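Local atomic coordinates of multifunctional non-homologous end joining DNA repair protein LigD (Mycobacterium tuberculosis, PDB entry 2IRU), a protein that probably repairs DNA double-strand breaks together with Ku by non-homologous end joining, this piece of it being the primase-like polymerase domain that fills gaps before ligation. Residues 8-16 with 98-107; 50-58 with 65-73. All blocks are in the same frame, centred on the assembly; numbering follows the deposited sequence.

Interaction 1 of 2, residues 8-16 with 98-107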
ATOM      1  N   SER A   8     -15.295 -24.062  -7.773  1.00 23.68           N
ATOM      2  CA  SER A   8     -14.307 -23.025  -7.512  1.00 21.79           C
ATOM      3  C   SER A   8     -14.596 -21.719  -8.262  1.00 20.29           C
ATOM      4  O   SER A   8     -13.788 -20.786  -8.178  1.00 19.93           O
ATOM      5  CB  SER A   8     -12.911 -23.543  -7.872  1.00 22.21           C
ATOM      6  OG  SER A   8     -12.906 -24.236  -9.120  1.00 23.72           O
ATOM      7  N   GLU A   9     -15.742 -21.643  -8.965  1.00 18.77           N
ATOM      8  CA  GLU A   9     -16.033 -20.501  -9.862  1.00 17.72           C
ATOM      9  C   GLU A   9     -16.227 -19.209  -9.083  1.00 16.06           C
ATOM     10  O   GLU A   9     -17.118 -19.108  -8.232  1.00 16.94           O
ATOM     11  CB  GLU A   9     -17.268 -20.731 -10.741  1.00 18.03           C
ATOM     12  CG  GLU A   9     -17.578 -19.560 -11.695  1.00 20.09           C
ATOM     13  CD  GLU A   9     -18.756 -19.818 -12.615  1.00 20.78           C
ATOM     14  OE1 GLU A   9     -18.847 -20.951 -13.146  1.00 24.35           O
ATOM     15  OE2 GLU A   9     -19.589 -18.894 -12.832  1.00 23.73           O
ATOM     16  N   GLN A  10     -15.444 -18.198  -9.451  1.00 12.95           N
ATOM     17  CA  GLN A  10     -15.460 -16.911  -8.741  1.00 10.40           C
ATOM     18  C   GLN A  10     -16.438 -15.974  -9.422  1.00 10.47           C
ATOM     19  O   GLN A  10     -16.289 -15.681 -10.604  1.00 11.36           O
ATOM     20  CB  GLN A  10     -14.082 -16.295  -8.809  1.00 10.51           C
ATOM     21  CG  GLN A  10     -12.990 -17.256  -8.255  1.00  8.49           C
ATOM     22  CD  GLN A  10     -11.627 -16.576  -8.031  1.00 10.90           C
ATOM     23  OE1 GLN A  10     -11.408 -15.443  -8.435  1.00 10.14           O
ATOM     24  NE2 GLN A  10     -10.706 -17.301  -7.377  1.00 11.69           N
ATOM     25  N   ARG A  11     -17.409 -15.486  -8.662  1.00  9.76           N
ATOM     26  CA  ARG A  11     -18.430 -14.573  -9.191  1.00  9.88           C
ATOM     27  C   ARG A  11     -18.746 -13.495  -8.140  1.00  9.15           C
ATOM     28  O   ARG A  11     -18.891 -13.793  -6.960  1.00  8.92           O
ATOM     29  CB  ARG A  11     -19.726 -15.324  -9.508  1.00  9.55           C
ATOM     30  CG  ARG A  11     -19.640 -16.513 -10.481  1.00 12.52           C
ATOM     31  CD  ARG A  11     -21.021 -17.148 -10.663  1.00 14.97           C
ATOM     32  NE  ARG A  11     -21.627 -16.724 -11.944  1.00 19.44           N
ATOM     33  CZ  ARG A  11     -22.731 -15.996 -12.040  1.00 20.45           C
ATOM     34  NH1 ARG A  11     -23.372 -15.629 -10.944  1.00 26.09           N
ATOM     35  NH2 ARG A  11     -23.200 -15.630 -13.222  1.00 20.90           N
ATOM     36  N   VAL A  12     -18.857 -12.248  -8.585  1.00  6.52           N
ATOM     37  CA  VAL A  12     -19.280 -11.164  -7.692  1.00  6.52           C
ATOM     38  C   VAL A  12     -20.378 -10.396  -8.379  1.00  6.49           C
ATOM     39  O   VAL A  12     -20.273 -10.081  -9.568  1.00  6.26           O
ATOM     40  CB  VAL A  12     -18.104 -10.214  -7.382  1.00  6.86           C
ATOM     41  CG1 VAL A  12     -18.554  -8.914  -6.630  1.00  8.31           C
ATOM     42  CG2 VAL A  12     -17.087 -10.963  -6.563  1.00  9.70           C
ATOM     43  N   THR A  13     -21.423 -10.121  -7.610  1.00  5.06           N
ATOM     44  CA  THR A  13     -22.559  -9.335  -8.102  1.00  5.84           C
ATOM     45  C   THR A  13     -22.467  -7.907  -7.490  1.00  6.45           C
ATOM     46  O   THR A  13     -22.510  -7.714  -6.264  1.00  7.71           O
ATOM     47  CB  THR A  13     -23.932  -9.975  -7.740  1.00  4.90           C
ATOM     48  OG1 THR A  13     -24.029 -11.317  -8.279  1.00  6.80           O
ATOM     49  CG2 THR A  13     -25.063  -9.096  -8.315  1.00  7.91           C
ATOM     50  N   LEU A  14     -22.309  -6.910  -8.345  1.00  5.29           N
ATOM     51  CA  LEU A  14     -22.292  -5.538  -7.864  1.00  5.45           C
ATOM     52  C   LEU A  14     -23.747  -5.138  -7.532  1.00  6.37           C
ATOM     53  O   LEU A  14     -24.661  -5.275  -8.349  1.00  7.61           O
ATOM     54  CB  LEU A  14     -21.742  -4.570  -8.938  1.00  5.55           C
ATOM     55  CG  LEU A  14     -21.651  -3.104  -8.557  1.00  5.98           C
ATOM     56  CD1 LEU A  14     -20.669  -2.888  -7.384  1.00 10.12           C
ATOM     57  CD2 LEU A  14     -21.266  -2.229  -9.796  1.00  6.46           C
ATOM     58  N   THR A  15     -23.935  -4.668  -6.306  1.00  6.68           N
ATOM     59  CA  THR A  15     -25.201  -4.087  -5.899  1.00  6.32           C
ATOM     60  C   THR A  15     -25.088  -2.585  -5.673  1.00  5.66           C
ATOM     61  O   THR A  15     -23.988  -2.086  -5.446  1.00  6.36           O
ATOM     62  CB  THR A  15     -25.763  -4.718  -4.584  1.00  6.89           C
ATOM     63  OG1 THR A  15     -24.891  -4.373  -3.503  1.00 10.16           O
ATOM     64  CG2 THR A  15     -25.904  -6.258  -4.745  1.00  7.91           C
ATOM     65  N   ASN A  16     -26.239  -1.902  -5.792  1.00  5.95           N
ATOM     66  CA  ASN A  16     -26.291  -0.461  -5.612  1.00  6.52           C
ATOM     67  C   ASN A  16     -25.224   0.256  -6.469  1.00  6.55           C
ATOM     68  O   ASN A  16     -24.482   1.145  -5.978  1.00  6.75           O
ATOM     69  CB  ASN A  16     -26.083  -0.100  -4.148  1.00  7.40           C
ATOM     70  CG  ASN A  16     -27.114  -0.767  -3.236  1.00 10.49           C
ATOM     71  OD1 ASN A  16     -26.752  -1.598  -2.404  1.00 19.28           O
ATOM     72  ND2 ASN A  16     -28.383  -0.521  -3.485  1.00 10.66           N
ATOM     73  N   SER A  98      -6.823 -12.530  -7.564  1.00  8.07           N
ATOM     74  CA  SER A  98      -7.536 -12.607  -8.846  1.00  8.43           C
ATOM     75  C   SER A  98      -8.328 -11.322  -9.050  1.00  8.24           C
ATOM     76  O   SER A  98      -8.659 -10.593  -8.096  1.00  6.99           O
ATOM     77  CB  SER A  98      -8.508 -13.780  -8.857  1.00  7.77           C
ATOM     78  OG  SER A  98      -9.612 -13.543  -7.965  1.00  6.76           O
ATOM     79  N   ALA A  99      -8.635 -11.056 -10.321  1.00  8.70           N
ATOM     80  CA  ALA A  99      -9.468  -9.897 -10.658  1.00  8.20           C
ATOM     81  C   ALA A  99     -10.828  -9.948  -9.932  1.00  7.90           C
ATOM     82  O   ALA A  99     -11.320  -8.926  -9.406  1.00  7.75           O
ATOM     83  CB  ALA A  99      -9.648  -9.817 -12.184  1.00  9.94           C
ATOM     84  N   THR A 100     -11.402 -11.147  -9.848  1.00  7.50           N
ATOM     85  CA  THR A 100     -12.697 -11.269  -9.192  1.00  7.49           C
ATOM     86  C   THR A 100     -12.606 -10.948  -7.690  1.00  7.22           C
ATOM     87  O   THR A 100     -13.554 -10.397  -7.112  1.00  7.36           O
ATOM     88  CB  THR A 100     -13.354 -12.627  -9.455  1.00  8.25           C
ATOM     89  OG1 THR A 100     -13.393 -12.855 -10.872  1.00  9.98           O
ATOM     90  CG2 THR A 100     -14.770 -12.600  -8.972  1.00  9.49           C
ATOM     91  N   GLY A 101     -11.445 -11.215  -7.079  1.00  7.38           N
ATOM     92  CA  GLY A 101     -11.209 -10.825  -5.707  1.00  7.47           C
ATOM     93  C   GLY A 101     -11.290  -9.310  -5.556  1.00  7.20           C
ATOM     94  O   GLY A 101     -11.846  -8.782  -4.598  1.00  7.25           O
ATOM     95  N   LEU A 102     -10.690  -8.591  -6.513  1.00  5.80           N
ATOM     96  CA  LEU A 102     -10.772  -7.125  -6.473  1.00  6.53           C
ATOM     97  C   LEU A 102     -12.203  -6.636  -6.760  1.00  7.47           C
ATOM     98  O   LEU A 102     -12.613  -5.608  -6.230  1.00  7.21           O
ATOM     99  CB  LEU A 102      -9.776  -6.491  -7.437  1.00  6.81           C
ATOM    100  CG  LEU A 102      -8.336  -6.541  -6.946  1.00  8.76           C
ATOM    101  CD1 LEU A 102      -7.346  -6.243  -8.047  1.00 10.54           C
ATOM    102  CD2 LEU A 102      -8.100  -5.617  -5.746  1.00  6.40           C
ATOM    103  N   ALA A 103     -12.932  -7.360  -7.605  1.00  7.33           N
ATOM    104  CA  ALA A 103     -14.374  -7.080  -7.754  1.00  6.87           C
ATOM    105  C   ALA A 103     -15.113  -7.189  -6.395  1.00  6.71           C
ATOM    106  O   ALA A 103     -16.003  -6.380  -6.080  1.00  6.11           O
ATOM    107  CB  ALA A 103     -14.988  -7.968  -8.807  1.00  6.88           C
ATOM    108  N   TRP A 104     -14.755  -8.205  -5.595  1.00  6.02           N
ATOM    109  CA  TRP A 104     -15.322  -8.371  -4.234  1.00  6.54           C
ATOM    110  C   TRP A 104     -14.910  -7.176  -3.354  1.00  7.02           C
ATOM    111  O   TRP A 104     -15.737  -6.583  -2.664  1.00  6.02           O
ATOM    112  CB  TRP A 104     -14.817  -9.696  -3.614  1.00  6.89           C
ATOM    113  CG  TRP A 104     -15.262  -9.875  -2.216  1.00  6.73           C
ATOM    114  CD1 TRP A 104     -16.550 -10.101  -1.773  1.00  8.94           C
ATOM    115  CD2 TRP A 104     -14.453  -9.722  -1.045  1.00  9.34           C
ATOM    116  NE1 TRP A 104     -16.564 -10.168  -0.396  1.00  8.54           N
ATOM    117  CE2 TRP A 104     -15.291  -9.953   0.075  1.00  9.08           C
ATOM    118  CE3 TRP A 104     -13.079  -9.477  -0.834  1.00  9.40           C
ATOM    119  CZ2 TRP A 104     -14.801  -9.902   1.397  1.00  8.80           C
ATOM    120  CZ3 TRP A 104     -12.585  -9.427   0.449  1.00  9.35           C
ATOM    121  CH2 TRP A 104     -13.443  -9.660   1.568  1.00  9.94           C
ATOM    122  N   ILE A 105     -13.647  -6.762  -3.435  1.00  6.74           N
ATOM    123  CA  ILE A 105     -13.187  -5.583  -2.705  1.00  7.39           C
ATOM    124  C   ILE A 105     -14.089  -4.359  -3.052  1.00  6.80           C
ATOM    125  O   ILE A 105     -14.564  -3.649  -2.161  1.00  8.20           O
ATOM    126  CB  ILE A 105     -11.729  -5.315  -3.054  1.00  7.62           C
ATOM    127  CG1 ILE A 105     -10.825  -6.328  -2.305  1.00  8.88           C
ATOM    128  CG2 ILE A 105     -11.345  -3.849  -2.765  1.00  7.64           C
ATOM    129  CD1 ILE A 105     -10.837  -6.176  -0.778  1.00  9.37           C
ATOM    130  N   ALA A 106     -14.359  -4.160  -4.332  1.00  6.39           N
ATOM    131  CA  ALA A 106     -15.188  -3.034  -4.763  1.00  8.08           C
ATOM    132  C   ALA A 106     -16.617  -3.186  -4.266  1.00  7.21           C
ATOM    133  O   ALA A 106     -17.190  -2.250  -3.741  1.00  7.08           O
ATOM    134  CB  ALA A 106     -15.179  -2.964  -6.265  1.00  8.28           C
ATOM    135  N   GLN A 107     -17.185  -4.389  -4.419  1.00  6.04           N
ATOM    136  CA  GLN A 107     -18.540  -4.634  -3.979  1.00  6.56           C
ATOM    137  C   GLN A 107     -18.724  -4.388  -2.445  1.00  6.49           C
ATOM    138  O   GLN A 107     -19.786  -3.934  -1.996  1.00  7.91           O
ATOM    139  CB  GLN A 107     -18.980  -6.046  -4.402  1.00  7.21           C
ATOM    140  CG  GLN A 107     -20.233  -6.567  -3.668  1.00  6.40           C
ATOM    141  CD  GLN A 107     -21.468  -5.682  -3.806  1.00  7.20           C
ATOM    142  OE1 GLN A 107     -21.539  -4.770  -4.647  1.00  6.26           O
ATOM    143  NE2 GLN A 107     -22.472  -5.962  -2.970  1.00  6.71           N
TER
HETATM  144  O   HOH W   1     -14.638 -14.643 -12.298  1.00 31.04           O
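Q107 leaves helix 99-107 with CG anti to its backbone N (chi1 164°) and then bends at chi2 (57°), a hook that lays its amide beside T15. T15 answers with OG1 set between its own N and carbonyl carbon (chi1 67°), where hydroxyl and backbone N-H can both serve one amide. T15 N donates to Q107 OE1 over 2.9 Å, nearly straight at the hydrogen but from above the carbonyl plane, while Q107 NE2 reaches T15 OG1, also at 2.9 Å and in the amide plane. Glutamine suits the place because it offers an acceptor and a donor side by side, and this two-point grip fixes which way the amide is flipped. K29 of helix 29-47 adds a further bond to OE1.

At the other end Q10 plays the matching part: its extended chain carries OE1 to S98 OG, 2.7 Å away, the donor lying in the carbonyl plane on a lone pair. S98 is the N-cap of the helix, and the same hydroxyl accepts from G101 N at 3.1 Å; a small serine can thus cap the helix and still donate outward. A water joins Q10 O to T100 OG1.

Between these polar ends V12 presses its two methyls onto the helix. CG2 meets T100 CG2 at 3.7 Å and the CB of W104, whereas CG1 packs on Q107 CB, also 3.7 Å away; the small A103 lets the valine come close.

Segment 8-16 runs alongside the helix, in the same direction, from S98 to Q107, and reaches the start of the DNA-binding positions inferred by similarity. The contact pairs a beta-branched apolar centre with directional hydrogen bonds made by a glutamine side-chain amide at each end, which would fix the strip's register along the helix.

Interaction 2 of 2, residues 50-58 with 65-73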
ATOM      1  N   ARG A  50      -0.196 -11.876   0.118  1.00  6.02           N
ATOM      2  CA  ARG A  50      -0.205 -11.044   1.336  1.00  4.12           C
ATOM      3  C   ARG A  50      -1.587 -11.044   1.991  1.00  4.21           C
ATOM      4  O   ARG A  50      -2.599 -11.032   1.267  1.00  5.20           O
ATOM      5  CB  ARG A  50       0.167  -9.608   0.984  1.00  3.67           C
ATOM      6  CG  ARG A  50       1.535  -9.571   0.315  1.00  4.56           C
ATOM      7  CD  ARG A  50       2.013  -8.136  -0.047  1.00  5.61           C
ATOM      8  NE  ARG A  50       3.113  -8.328  -0.988  1.00  7.68           N
ATOM      9  CZ  ARG A  50       4.395  -8.524  -0.650  1.00  6.48           C
ATOM     10  NH1 ARG A  50       4.805  -8.421   0.628  1.00  5.29           N
ATOM     11  NH2 ARG A  50       5.281  -8.776  -1.605  1.00  8.61           N
ATOM     12  N   PRO A  51      -1.644 -11.002   3.350  1.00  4.87           N
ATOM     13  CA  PRO A  51      -2.941 -10.844   4.013  1.00  4.73           C
ATOM     14  C   PRO A  51      -3.481  -9.452   3.703  1.00  6.19           C
ATOM     15  O   PRO A  51      -2.779  -8.460   3.917  1.00  5.26           O
ATOM     16  CB  PRO A  51      -2.612 -10.958   5.511  1.00  5.43           C
ATOM     17  CG  PRO A  51      -1.097 -10.514   5.630  1.00  3.57           C
ATOM     18  CD  PRO A  51      -0.504 -10.988   4.299  1.00  4.93           C
ATOM     19  N   ALA A  52      -4.719  -9.394   3.221  1.00  5.42           N
ATOM     20  CA  ALA A  52      -5.332  -8.107   2.823  1.00  6.30           C
ATOM     21  C   ALA A  52      -6.214  -7.561   3.941  1.00  7.39           C
ATOM     22  O   ALA A  52      -7.281  -8.147   4.234  1.00  7.95           O
ATOM     23  CB  ALA A  52      -6.159  -8.265   1.553  1.00  6.52           C
ATOM     24  N   THR A  53      -5.760  -6.460   4.543  1.00  5.77           N
ATOM     25  CA  THR A  53      -6.620  -5.653   5.451  1.00  6.45           C
ATOM     26  C   THR A  53      -7.492  -4.721   4.620  1.00  6.36           C
ATOM     27  O   THR A  53      -6.978  -4.062   3.731  1.00  6.75           O
ATOM     28  CB  THR A  53      -5.752  -4.878   6.467  1.00  8.04           C
ATOM     29  OG1 THR A  53      -5.143  -5.820   7.348  1.00  6.26           O
ATOM     30  CG2 THR A  53      -6.590  -3.901   7.301  1.00  7.15           C
ATOM     31  N   ARG A  54      -8.797  -4.690   4.900  1.00  6.40           N
ATOM     32  CA  ARG A  54      -9.729  -3.772   4.193  1.00  5.59           C
ATOM     33  C   ARG A  54     -10.054  -2.568   5.061  1.00  5.91           C
ATOM     34  O   ARG A  54     -10.132  -2.714   6.279  1.00  7.13           O
ATOM     35  CB  ARG A  54     -11.067  -4.496   3.851  1.00  5.60           C
ATOM     36  CG  ARG A  54     -10.959  -5.566   2.730  1.00  6.93           C
ATOM     37  CD  ARG A  54     -10.339  -6.859   3.212  1.00  6.78           C
ATOM     38  NE  ARG A  54     -11.316  -7.558   4.055  1.00  7.37           N
ATOM     39  CZ  ARG A  54     -11.039  -8.349   5.094  1.00  8.87           C
ATOM     40  NH1 ARG A  54      -9.774  -8.625   5.454  1.00  5.28           N
ATOM     41  NH2 ARG A  54     -12.072  -8.919   5.748  1.00  7.84           N
ATOM     42  N   LYS A  55     -10.257  -1.399   4.458  1.00  6.02           N
ATOM     43  CA  LYS A  55     -10.975  -0.363   5.178  1.00  6.68           C
ATOM     44  C   LYS A  55     -12.234  -0.071   4.336  1.00  7.34           C
ATOM     45  O   LYS A  55     -12.133   0.211   3.123  1.00  6.68           O
ATOM     46  CB  LYS A  55     -10.127   0.867   5.485  1.00  7.27           C
ATOM     47  CG  LYS A  55     -10.866   1.746   6.545  1.00  6.24           C
ATOM     48  CD  LYS A  55      -9.985   2.843   7.155  1.00  9.43           C
ATOM     49  CE  LYS A  55     -10.849   3.689   8.107  1.00 11.44           C
ATOM     50  NZ  LYS A  55     -10.024   4.860   8.623  1.00 13.72           N
ATOM     51  N   ARG A  56     -13.403  -0.185   4.990  1.00  6.66           N
ATOM     52  CA  ARG A  56     -14.671  -0.099   4.310  1.00  7.34           C
ATOM     53  C   ARG A  56     -15.441   1.135   4.678  1.00  7.07           C
ATOM     54  O   ARG A  56     -15.500   1.504   5.857  1.00  6.75           O
ATOM     55  CB  ARG A  56     -15.572  -1.335   4.606  1.00  8.06           C
ATOM     56  CG  ARG A  56     -14.944  -2.619   4.072  1.00  8.26           C
ATOM     57  CD  ARG A  56     -15.674  -3.910   4.466  1.00  8.74           C
ATOM     58  NE  ARG A  56     -17.049  -3.933   3.948  1.00 11.12           N
ATOM     59  CZ  ARG A  56     -17.982  -4.791   4.368  1.00  7.56           C
ATOM     60  NH1 ARG A  56     -17.706  -5.700   5.320  1.00  8.83           N
ATOM     61  NH2 ARG A  56     -19.196  -4.749   3.818  1.00  8.62           N
ATOM     62  N   TRP A  57     -16.053   1.746   3.667  1.00  7.54           N
ATOM     63  CA  TRP A  57     -16.996   2.852   3.848  1.00  6.87           C
ATOM     64  C   TRP A  57     -18.372   2.470   3.220  1.00  7.38           C
ATOM     65  O   TRP A  57     -18.670   2.906   2.108  1.00  7.22           O
ATOM     66  CB  TRP A  57     -16.457   4.109   3.138  1.00  8.56           C
ATOM     67  CG  TRP A  57     -15.327   4.819   3.842  1.00  8.36           C
ATOM     68  CD1 TRP A  57     -15.448   5.978   4.586  1.00  7.47           C
ATOM     69  CD2 TRP A  57     -13.921   4.495   3.835  1.00  9.57           C
ATOM     70  NE1 TRP A  57     -14.212   6.374   5.060  1.00  7.93           N
ATOM     71  CE2 TRP A  57     -13.263   5.484   4.620  1.00  8.50           C
ATOM     72  CE3 TRP A  57     -13.161   3.464   3.266  1.00  8.24           C
ATOM     73  CZ2 TRP A  57     -11.879   5.484   4.827  1.00  9.95           C
ATOM     74  CZ3 TRP A  57     -11.785   3.449   3.472  1.00  5.72           C
ATOM     75  CH2 TRP A  57     -11.151   4.457   4.261  1.00  9.74           C
ATOM     76  N   PRO A  58     -19.219   1.670   3.925  1.00  7.74           N
ATOM     77  CA  PRO A  58     -20.483   1.140   3.348  1.00  7.76           C
ATOM     78  C   PRO A  58     -21.367   2.239   2.750  1.00  8.43           C
ATOM     79  O   PRO A  58     -22.033   1.986   1.753  1.00 10.39           O
ATOM     80  CB  PRO A  58     -21.220   0.492   4.551  1.00  9.63           C
ATOM     81  CG  PRO A  58     -20.105   0.091   5.486  1.00  8.10           C
ATOM     82  CD  PRO A  58     -19.018   1.201   5.315  1.00  8.19           C
ATOM     83  N   ALA A  65     -16.603   4.633   8.821  1.00  7.30           N
ATOM     84  CA  ALA A  65     -15.788   3.571   8.190  1.00  5.51           C
ATOM     85  C   ALA A  65     -15.236   2.628   9.256  1.00  5.14           C
ATOM     86  O   ALA A  65     -15.249   2.947  10.472  1.00  5.44           O
ATOM     87  CB  ALA A  65     -14.624   4.152   7.374  1.00  6.15           C
ATOM     88  N   PHE A  66     -14.771   1.463   8.805  1.00  4.40           N
ATOM     89  CA  PHE A  66     -14.115   0.531   9.710  1.00  5.26           C
ATOM     90  C   PHE A  66     -13.038  -0.304   9.003  1.00  5.03           C
ATOM     91  O   PHE A  66     -13.196  -0.639   7.823  1.00  6.53           O
ATOM     92  CB  PHE A  66     -15.158  -0.408  10.357  1.00  6.08           C
ATOM     93  CG  PHE A  66     -15.967  -1.224   9.379  1.00  6.92           C
ATOM     94  CD1 PHE A  66     -17.217  -0.749   8.904  1.00  7.13           C
ATOM     95  CD2 PHE A  66     -15.522  -2.491   8.954  1.00  6.51           C
ATOM     96  CE1 PHE A  66     -17.980  -1.503   8.002  1.00  8.88           C
ATOM     97  CE2 PHE A  66     -16.311  -3.263   8.066  1.00  7.67           C
ATOM     98  CZ  PHE A  66     -17.540  -2.743   7.583  1.00  9.12           C
ATOM     99  N   PHE A  67     -11.941  -0.579   9.717  1.00  5.39           N
ATOM    100  CA  PHE A  67     -11.006  -1.621   9.278  1.00  6.19           C
ATOM    101  C   PHE A  67     -11.594  -3.007   9.501  1.00  5.95           C
ATOM    102  O   PHE A  67     -12.330  -3.243  10.481  1.00  6.70           O
ATOM    103  CB  PHE A  67      -9.690  -1.557  10.045  1.00  6.84           C
ATOM    104  CG  PHE A  67      -8.718  -0.552   9.524  1.00  6.77           C
ATOM    105  CD1 PHE A  67      -8.043  -0.772   8.313  1.00  8.37           C
ATOM    106  CD2 PHE A  67      -8.399   0.568  10.292  1.00  8.24           C
ATOM    107  CE1 PHE A  67      -7.098   0.173   7.828  1.00  8.04           C
ATOM    108  CE2 PHE A  67      -7.467   1.502   9.842  1.00  9.69           C
ATOM    109  CZ  PHE A  67      -6.797   1.300   8.610  1.00 10.29           C
ATOM    110  N   GLU A  68     -11.223  -3.947   8.641  1.00  5.30           N
ATOM    111  CA  GLU A  68     -11.643  -5.330   8.814  1.00  6.41           C
ATOM    112  C   GLU A  68     -10.444  -6.196   8.447  1.00  7.41           C
ATOM    113  O   GLU A  68      -9.784  -5.920   7.439  1.00  6.73           O
ATOM    114  CB  GLU A  68     -12.856  -5.648   7.919  1.00  7.50           C
ATOM    115  CG  GLU A  68     -13.561  -6.928   8.351  1.00  8.50           C
ATOM    116  CD  GLU A  68     -14.845  -7.210   7.585  1.00  7.29           C
ATOM    117  OE1 GLU A  68     -15.168  -6.432   6.633  1.00  9.01           O
ATOM    118  OE2 GLU A  68     -15.516  -8.240   7.946  1.00  4.80           O
ATOM    119  N   LYS A  69     -10.142  -7.171   9.298  1.00  7.64           N
ATOM    120  CA  LYS A  69      -8.977  -8.029   9.082  1.00  7.75           C
ATOM    121  C   LYS A  69      -9.441  -9.466   8.872  1.00  6.96           C
ATOM    122  O   LYS A  69      -9.321 -10.013   7.767  1.00  6.96           O
ATOM    123  CB  LYS A  69      -7.996  -7.923  10.253  1.00  9.08           C
ATOM    124  CG  LYS A  69      -7.357  -6.558  10.294  1.00  9.94           C
ATOM    125  CD  LYS A  69      -6.461  -6.387  11.532  1.00 12.35           C
ATOM    126  CE  LYS A  69      -5.731  -5.031  11.459  1.00 16.68           C
ATOM    127  NZ  LYS A  69      -4.740  -4.995  10.319  1.00 19.88           N
ATOM    128  N   GLN A  70     -10.001 -10.068   9.917  1.00  6.74           N
ATOM    129  CA  GLN A  70     -10.565 -11.417   9.745  1.00  7.04           C
ATOM    130  C   GLN A  70     -11.513 -11.465   8.510  1.00  6.90           C
ATOM    131  O   GLN A  70     -12.247 -10.505   8.215  1.00  7.36           O
ATOM    132  CB  GLN A  70     -11.342 -11.828  11.009  1.00  6.65           C
ATOM    133  CG  GLN A  70     -11.944 -13.237  10.996  1.00  7.62           C
ATOM    134  CD  GLN A  70     -10.944 -14.343  11.282  1.00  9.58           C
ATOM    135  OE1 GLN A  70      -9.869 -14.093  11.799  1.00 10.04           O
ATOM    136  NE2 GLN A  70     -11.335 -15.597  10.994  1.00 14.49           N
ATOM    137  N   LEU A  71     -11.474 -12.589   7.797  1.00  6.93           N
ATOM    138  CA  LEU A  71     -12.365 -12.843   6.673  1.00  6.87           C
ATOM    139  C   LEU A  71     -13.661 -13.474   7.192  1.00  5.29           C
ATOM    140  O   LEU A  71     -13.658 -14.633   7.599  1.00  6.15           O
ATOM    141  CB  LEU A  71     -11.700 -13.777   5.638  1.00  6.37           C
ATOM    142  CG  LEU A  71     -12.513 -13.888   4.317  1.00  5.72           C
ATOM    143  CD1 LEU A  71     -12.843 -12.534   3.647  1.00  9.25           C
ATOM    144  CD2 LEU A  71     -11.791 -14.803   3.317  1.00  7.95           C
ATOM    145  N   ALA A  72     -14.747 -12.715   7.107  1.00  5.68           N
ATOM    146  CA  ALA A  72     -16.061 -13.166   7.607  1.00  6.36           C
ATOM    147  C   ALA A  72     -16.558 -14.403   6.846  1.00  6.54           C
ATOM    148  O   ALA A  72     -16.299 -14.515   5.608  1.00  6.03           O
ATOM    149  CB  ALA A  72     -17.084 -12.050   7.487  1.00  5.64           C
ATOM    150  N   LEU A  73     -17.278 -15.307   7.538  1.00  6.31           N
ATOM    151  CA  LEU A  73     -17.852 -16.476   6.844  1.00  6.90           C
ATOM    152  C   LEU A  73     -18.794 -16.091   5.685  1.00  7.56           C
ATOM    153  O   LEU A  73     -18.991 -16.859   4.720  1.00  9.05           O
ATOM    154  CB  LEU A  73     -18.575 -17.419   7.825  1.00  7.16           C
ATOM    155  CG  LEU A  73     -18.944 -18.825   7.346  1.00 11.11           C
ATOM    156  CD1 LEU A  73     -17.672 -19.634   7.086  1.00 14.66           C
ATOM    157  CD2 LEU A  73     -19.751 -19.531   8.424  1.00  8.97           C
TER
HETATM  158  O   HOH W   2     -14.834 -10.008   5.891  1.00 11.12           O
HETATM  159  O   HOH W   3     -14.133  -7.114   4.032  1.00 12.07           O
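The guanidinium of R54 has E68 O over one face, while its edge meets the carbonyls of A52, K69 and Q70; the ring of F67 carries K55 CD over the centre of one face. Both belong to an antiparallel beta hairpin, strands 53-56 and 66-68, at the margin of a four-stranded sheet. R54 with E68 and R56 with F66 are hydrogen-bonded pairs, with K55 and F67 the non-hydrogen-bonded pair between; residues 56-58 and 66-70 probably bind DNA. R54 bends at chi2 (77°) and chi3 (73°), folding back so that NH1 reaches K69 O at 2.7 Å and NH2 reaches Q70 O at 2.9 Å. Arginine suits this buried post: its flat cation can bind several carbonyls at once and pins the chain as it leaves the second strand.

On the same face of the sheet, R56 NH1 forms a salt bridge with E68 OE1 (2.9 Å), met on the syn side with the two planes 14° apart. The near charge of R54 would probably help keep E68 ionised. F66 CZ lies over one face of the R56 guanidinium, and R56 CB in turn covers the F66 ring.

K55, a substrate-binding residue by similarity, lies on the opposite face; its extended aliphatic chain crosses F67, which also meets H114 edge-to-face. K69 NZ bonds T53 OG1. Near the connecting loop, A65, whose small methyl sits over the face of the W57 five-membered ring, sets CB 3.2 Å from W57 NE1.

Interaction 2 is nested along the chain inside the loop that interaction 1 closes, and their centres lie about 15 Å apart. Helix 99-107 joins them: one side receives segment 8-16, while I105 CD1 packs on R54 CG at 3.6 Å and W104 CH2 on R54 NE at 3.9 Å, backing the arginine that binds the 69-70 carbonyls. W104 also touches L71, in the chain after the hairpin. Interaction 2 holds K55 and borders H114 and T239, substrate-binding positions by similarity. Interaction 1 stands farther back, the W104 side chain about 12 Å from that of K55; its segment 8-16 ends at N16, a probable DNA-binding position that takes no part in the contact, whereas interaction 2 includes 56-58 and 66-70.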